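Local coordinates for catabolite control protein A (PDB 2O20) that probably acts as a global DNA-binding transcription regulator of carbon catabolite repression and activation in Lactococcus lactis, at residues D[230-235]-D[259-264]; D[252-257]-D[267-272]. The protein carries 1 engineered substitution. One frame throughout, in Å; residues are numbered along the deposited sequence.

Interaction 1: residues D[230-235]-D[259-264]. With SO4 (sulfate ion), chain K.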
loop_
_atom_site.group_PDB
_atom_site.type_symbol
_atom_site.label_atom_id
_atom_site.label_comp_id
_atom_site.label_asym_id
_atom_site.label_seq_id
_atom_site.Cartn_x
_atom_site.Cartn_y
_atom_site.Cartn_z
ATOM N N ALA D 230 -13.661 0.500 -14.541
ATOM C CA ALA D 230 -14.650 -0.051 -15.467
ATOM C C ALA D 230 -16.084 0.455 -15.235
ATOM O O ALA D 230 -16.943 0.381 -16.135
ATOM C CB ALA D 230 -14.604 -1.614 -15.420
ATOM N N LEU D 231 -16.360 0.982 -14.039
ATOM C CA LEU D 231 -17.649 1.546 -13.730
ATOM C C LEU D 231 -17.910 2.916 -14.357
ATOM O O LEU D 231 -19.073 3.310 -14.497
ATOM C CB LEU D 231 -17.808 1.693 -12.194
ATOM C CG LEU D 231 -18.202 0.393 -11.476
ATOM C CD1 LEU D 231 -18.274 0.645 -9.984
ATOM C CD2 LEU D 231 -19.536 -0.131 -11.971
ATOM N N ALA D 232 -16.849 3.654 -14.669
ATOM C CA ALA D 232 -16.985 5.060 -15.088
ATOM C C ALA D 232 -18.065 5.234 -16.173
ATOM O O ALA D 232 -18.996 6.019 -15.992
ATOM C CB ALA D 232 -15.667 5.639 -15.535
ATOM N N GLU D 233 -17.958 4.487 -17.271
ATOM C CA GLU D 233 -18.895 4.691 -18.370
ATOM C C GLU D 233 -20.326 4.266 -17.989
ATOM O O GLU D 233 -21.329 4.834 -18.528
ATOM C CB GLU D 233 -18.392 4.014 -19.648
ATOM C CG GLU D 233 -19.017 4.548 -20.906
ATOM C CD GLU D 233 -18.612 5.975 -21.245
ATOM O OE1 GLU D 233 -19.420 6.702 -21.856
ATOM O OE2 GLU D 233 -17.484 6.386 -20.922
ATOM N N ARG D 234 -20.435 3.310 -17.040
ATOM C CA ARG D 234 -21.736 2.832 -16.569
ATOM C C ARG D 234 -22.488 3.931 -15.821
ATOM O O ARG D 234 -23.672 4.060 -15.964
ATOM C CB ARG D 234 -21.594 1.598 -15.673
ATOM C CG ARG D 234 -20.862 0.435 -16.312
ATOM C CD ARG D 234 -21.597 -0.105 -17.541
ATOM N NE ARG D 234 -20.574 -0.311 -18.557
ATOM C CZ ARG D 234 -20.343 0.440 -19.624
ATOM N NH1 ARG D 234 -21.133 1.450 -19.975
ATOM N NH2 ARG D 234 -19.325 0.114 -20.384
ATOM N N LEU D 235 -21.759 4.712 -15.029
ATOM C CA LEU D 235 -22.315 5.846 -14.312
ATOM C C LEU D 235 -22.717 6.962 -15.291
ATOM O O LEU D 235 -23.799 7.513 -15.195
ATOM C CB LEU D 235 -21.324 6.356 -13.268
ATOM C CG LEU D 235 -21.396 5.647 -11.882
ATOM C CD1 LEU D 235 -20.921 4.232 -11.933
ATOM C CD2 LEU D 235 -20.619 6.386 -10.823
ATOM N N MET D 259 -10.818 11.051 -15.506
ATOM C CA MET D 259 -9.731 11.863 -16.063
ATOM C C MET D 259 -9.205 11.364 -17.441
ATOM O O MET D 259 -8.937 12.169 -18.331
ATOM C CB MET D 259 -8.575 12.006 -15.071
ATOM C CG MET D 259 -8.920 12.596 -13.708
ATOM S SD MET D 259 -9.657 14.281 -13.827
ATOM C CE MET D 259 -8.324 15.193 -14.524
ATOM N N ASP D 260 -9.110 10.042 -17.612
ATOM C CA ASP D 260 -8.678 9.418 -18.884
ATOM C C ASP D 260 -9.620 9.782 -20.066
ATOM O O ASP D 260 -9.153 9.988 -21.202
ATOM C CB ASP D 260 -8.603 7.897 -18.638
ATOM C CG ASP D 260 -7.953 7.112 -19.795
ATOM O OD1 ASP D 260 -8.536 6.076 -20.201
ATOM O OD2 ASP D 260 -6.936 7.562 -20.304
ATOM N N LYS D 261 -10.899 9.948 -19.749
ATOM C CA LYS D 261 -11.982 10.259 -20.696
ATOM C C LYS D 261 -12.218 11.769 -20.920
ATOM O O LYS D 261 -13.092 12.154 -21.746
ATOM C CB LYS D 261 -13.270 9.624 -20.166
ATOM C CG LYS D 261 -13.276 8.112 -20.162
ATOM C CD LYS D 261 -14.422 7.473 -19.333
ATOM C CE LYS D 261 -14.313 5.940 -19.539
ATOM N NZ LYS D 261 -14.902 5.556 -20.850
ATOM N N GLY D 262 -11.475 12.620 -20.191
ATOM C CA GLY D 262 -11.618 14.083 -20.304
ATOM C C GLY D 262 -12.863 14.679 -19.667
ATOM O O GLY D 262 -13.298 15.754 -20.035
ATOM N N VAL D 263 -13.460 13.958 -18.741
ATOM C CA VAL D 263 -14.584 14.436 -17.965
ATOM C C VAL D 263 -14.057 15.472 -16.983
ATOM O O VAL D 263 -13.010 15.273 -16.397
ATOM C CB VAL D 263 -15.279 13.257 -17.233
ATOM C CG1 VAL D 263 -16.296 13.767 -16.206
ATOM C CG2 VAL D 263 -15.934 12.330 -18.251
ATOM N N LYS D 264 -14.755 16.605 -16.847
ATOM C CA LYS D 264 -14.252 17.656 -15.979
ATOM C C LYS D 264 -14.562 17.377 -14.524
ATOM O O LYS D 264 -15.728 17.264 -14.131
ATOM C CB LYS D 264 -14.828 19.015 -16.383
ATOM C CG LYS D 264 -14.448 19.458 -17.751
ATOM C CD LYS D 264 -15.212 20.722 -18.089
ATOM C CE LYS D 264 -14.601 21.510 -19.223
ATOM N NZ LYS D 264 -15.026 22.962 -19.149
HETATM S S SO4 K . -15.478 1.798 -21.450
HETATM O O1 SO4 K . -16.472 2.534 -22.232
HETATM O O2 SO4 K . -14.720 2.657 -20.532
HETATM O O3 SO4 K . -16.245 0.785 -20.765
HETATM O O4 SO4 K . -14.452 1.197 -22.313
#
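The ammonium of K261 is gripped by two anionic groups: NZ gives one hydrogen bond to E233 OE2 at 2.7 Å, as part of a salt bridge, and a second to O2 of a sulfate ion, 2.9 Å from K261 NZ. The contact joins two neighbouring helices of the LacI-family sugar-binding domain, reaching from the Schellman motif at G262, which ends helix 248-260, to the flank of helix 225-237. K261 runs nearly extended through chi3 and bends only at the last torsion, chi4 -79°, which turns NZ aside from the line of the chain. E233 meets it with its own chain bent at chi2, 68°, and receives the ammonium on the anti side of OE2, 25° out of the carboxylate plane. Replacing E233 by an alanine removes the carboxylate and is likely to leave K261 NZ with the sulfate, probably a crystallisation component, as its remaining anion among the groups described, the end of the lysine freer to swing. The sulfate also lies near R234, whose NH2 is 3.2 Å from sulfate O3, an oxygen set obliquely to the guanidinium plane, while NH1 of the same guanidinium forms a salt bridge with E237. Away from the charged group the contact is apolar and thin: A232, buried and also packed on helix 248-260 at A257 and M258, brings its CB to 4.2 Å from K261 CE.

Interaction 2: residues D[252-257]-D[267-272]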
loop_
_atom_site.group_PDB
_atom_site.type_symbol
_atom_site.label_atom_id
_atom_site.label_comp_id
_atom_site.label_asym_id
_atom_site.label_seq_id
_atom_site.Cartn_x
_atom_site.Cartn_y
_atom_site.Cartn_z
ATOM N N VAL D 252 -10.360 5.703 -6.465
ATOM C CA VAL D 252 -9.196 6.118 -7.216
ATOM C C VAL D 252 -9.297 5.611 -8.662
ATOM O O VAL D 252 -8.926 6.342 -9.592
ATOM C CB VAL D 252 -7.866 5.672 -6.561
ATOM C CG1 VAL D 252 -6.675 6.050 -7.410
ATOM C CG2 VAL D 252 -7.696 6.299 -5.174
ATOM N N GLY D 253 -9.793 4.380 -8.844
ATOM C CA GLY D 253 -10.088 3.842 -10.167
ATOM C C GLY D 253 -11.126 4.619 -10.959
ATOM O O GLY D 253 -10.910 4.910 -12.147
ATOM N N LEU D 254 -12.227 4.989 -10.306
ATOM C CA LEU D 254 -13.284 5.826 -10.894
ATOM C C LEU D 254 -12.730 7.180 -11.327
ATOM O O LEU D 254 -12.959 7.614 -12.466
ATOM C CB LEU D 254 -14.452 6.037 -9.898
ATOM C CG LEU D 254 -15.683 6.741 -10.481
ATOM C CD1 LEU D 254 -16.326 5.829 -11.486
ATOM C CD2 LEU D 254 -16.668 7.150 -9.415
ATOM N N LEU D 255 -11.931 7.798 -10.462
ATOM C CA LEU D 255 -11.295 9.095 -10.783
ATOM C C LEU D 255 -10.334 8.983 -11.964
ATOM O O LEU D 255 -10.403 9.806 -12.885
ATOM C CB LEU D 255 -10.576 9.692 -9.555
ATOM C CG LEU D 255 -9.875 11.052 -9.712
ATOM C CD1 LEU D 255 -10.851 12.095 -10.152
ATOM C CD2 LEU D 255 -9.225 11.467 -8.418
ATOM N N SER D 256 -9.480 7.961 -11.969
ATOM C CA SER D 256 -8.558 7.704 -13.055
ATOM C C SER D 256 -9.288 7.643 -14.387
ATOM O O SER D 256 -8.838 8.208 -15.397
ATOM C CB SER D 256 -7.754 6.372 -12.870
ATOM O OG SER D 256 -6.690 6.520 -11.929
ATOM N N ALA D 257 -10.369 6.894 -14.402
ATOM C CA ALA D 257 -11.135 6.714 -15.651
ATOM C C ALA D 257 -11.848 7.992 -16.116
ATOM O O ALA D 257 -11.831 8.299 -17.316
ATOM C CB ALA D 257 -12.088 5.550 -15.497
ATOM N N GLU D 267 -16.125 19.913 -11.958
ATOM C CA GLU D 267 -17.164 20.728 -12.604
ATOM C C GLU D 267 -18.365 19.927 -13.091
ATOM O O GLU D 267 -19.521 20.352 -12.872
ATOM C CB GLU D 267 -16.560 21.522 -13.766
ATOM C CG GLU D 267 -15.587 22.650 -13.327
ATOM C CD GLU D 267 -14.129 22.211 -12.999
ATOM O OE1 GLU D 267 -13.711 21.019 -13.210
ATOM O OE2 GLU D 267 -13.388 23.107 -12.499
ATOM N N ASP D 268 -18.096 18.797 -13.758
ATOM C CA ASP D 268 -19.122 17.923 -14.330
ATOM C C ASP D 268 -19.295 16.585 -13.612
ATOM O O ASP D 268 -20.308 15.891 -13.802
ATOM C CB ASP D 268 -18.822 17.673 -15.811
ATOM C CG ASP D 268 -18.948 18.932 -16.650
ATOM O OD1 ASP D 268 -19.663 19.875 -16.241
ATOM O OD2 ASP D 268 -18.354 18.990 -17.731
ATOM N N PHE D 269 -18.306 16.193 -12.815
ATOM C CA PHE D 269 -18.382 14.937 -12.060
ATOM C C PHE D 269 -17.602 15.063 -10.742
ATOM O O PHE D 269 -16.460 15.515 -10.754
ATOM C CB PHE D 269 -17.898 13.714 -12.854
ATOM C CG PHE D 269 -18.461 12.411 -12.319
ATOM C CD1 PHE D 269 -19.633 11.871 -12.855
ATOM C CD2 PHE D 269 -17.868 11.777 -11.262
ATOM C CE1 PHE D 269 -20.180 10.703 -12.320
ATOM C CE2 PHE D 269 -18.425 10.633 -10.694
ATOM C CZ PHE D 269 -19.574 10.090 -11.253
ATOM N N GLU D 270 -18.235 14.662 -9.643
ATOM C CA GLU D 270 -17.656 14.773 -8.303
ATOM C C GLU D 270 -17.604 13.399 -7.638
ATOM O O GLU D 270 -18.469 12.568 -7.861
ATOM C CB GLU D 270 -18.486 15.694 -7.428
ATOM C CG GLU D 270 -18.652 17.138 -7.919
ATOM C CD GLU D 270 -19.361 18.007 -6.900
ATOM O OE1 GLU D 270 -18.840 18.202 -5.784
ATOM O OE2 GLU D 270 -20.495 18.469 -7.205
ATOM N N ILE D 271 -16.558 13.172 -6.852
ATOM C CA ILE D 271 -16.314 11.886 -6.198
ATOM C C ILE D 271 -15.939 12.100 -4.707
ATOM O O ILE D 271 -15.119 12.948 -4.370
ATOM C CB ILE D 271 -15.172 11.083 -6.883
ATOM C CG1 ILE D 271 -15.489 10.831 -8.357
ATOM C CG2 ILE D 271 -14.942 9.733 -6.165
ATOM C CD1 ILE D 271 -14.335 10.230 -9.158
ATOM N N ILE D 272 -16.540 11.289 -3.842
ATOM C CA ILE D 272 -16.158 11.237 -2.426
ATOM C C ILE D 272 -15.833 9.775 -2.104
ATOM O O ILE D 272 -16.640 8.890 -2.351
ATOM C CB ILE D 272 -17.292 11.777 -1.490
ATOM C CG1 ILE D 272 -17.674 13.207 -1.878
ATOM C CG2 ILE D 272 -16.807 11.702 0.007
ATOM C CD1 ILE D 272 -18.829 13.815 -1.069
#
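I271 drives its CD1 methyl against the backbone of the helix, 3.6 Å from L255 CA, and this is the tightest approach between 252-257 and 267-272. Two torsions put the methyl there: CG1 stands anti to the carbonyl carbon, chi1 -58°, and chi2 at 171° extends the chain, so that CD1 becomes the far end of a straight arm. The same methyl lies 3.8 Å from L255 CB and 3.9 Å from L254 CD2, which places it between two successive leucines. Such packing belongs to a beta-alpha-beta unit, in which helix 248-260 connects strand 242-245 to strand 270-272 and lies over the parallel sheet of the sugar-binding domain; 270-272 is the outermost strand of that sheet within the chain. L254 holds CG anti to its backbone nitrogen, chi1 -172°, and of its two branches CD2 is the one that meets the strand segment. That methyl also comes within 4.1 Å of F269 CE2, reaching the ring obliquely, whereas I271 CG1 lies at the edge of the ring and in its plane. Every side chain that touches here is buried and apolar, and no hydrogen bond crosses between the segments. Beyond them, F269 packs on L235 of helix 225-237, and L254 on A243 of the adjoining strand.

Interactions 1 and 2 share helix 248-260 and have centres about 7 Å apart. Their segments alternate along the chain, and the loop leaving the helix in 259-264 leads on to 267-272, where K264 O and F269 N, 3.1 Å apart, probably form a hydrogen bond. V263 CG1 packs 3.7 Å from F269 CB beside it. A232 joins the two helices: its CB lies 3.6 Å from A257 CB, and its CA 3.7 Å from L254 CD1, the branch that interaction 2 leaves unused. The polar, sulfate-bearing contact thus borders the buried apolar one. Both reach the second subunit, through D260 to its R329 and V252 to its Y282.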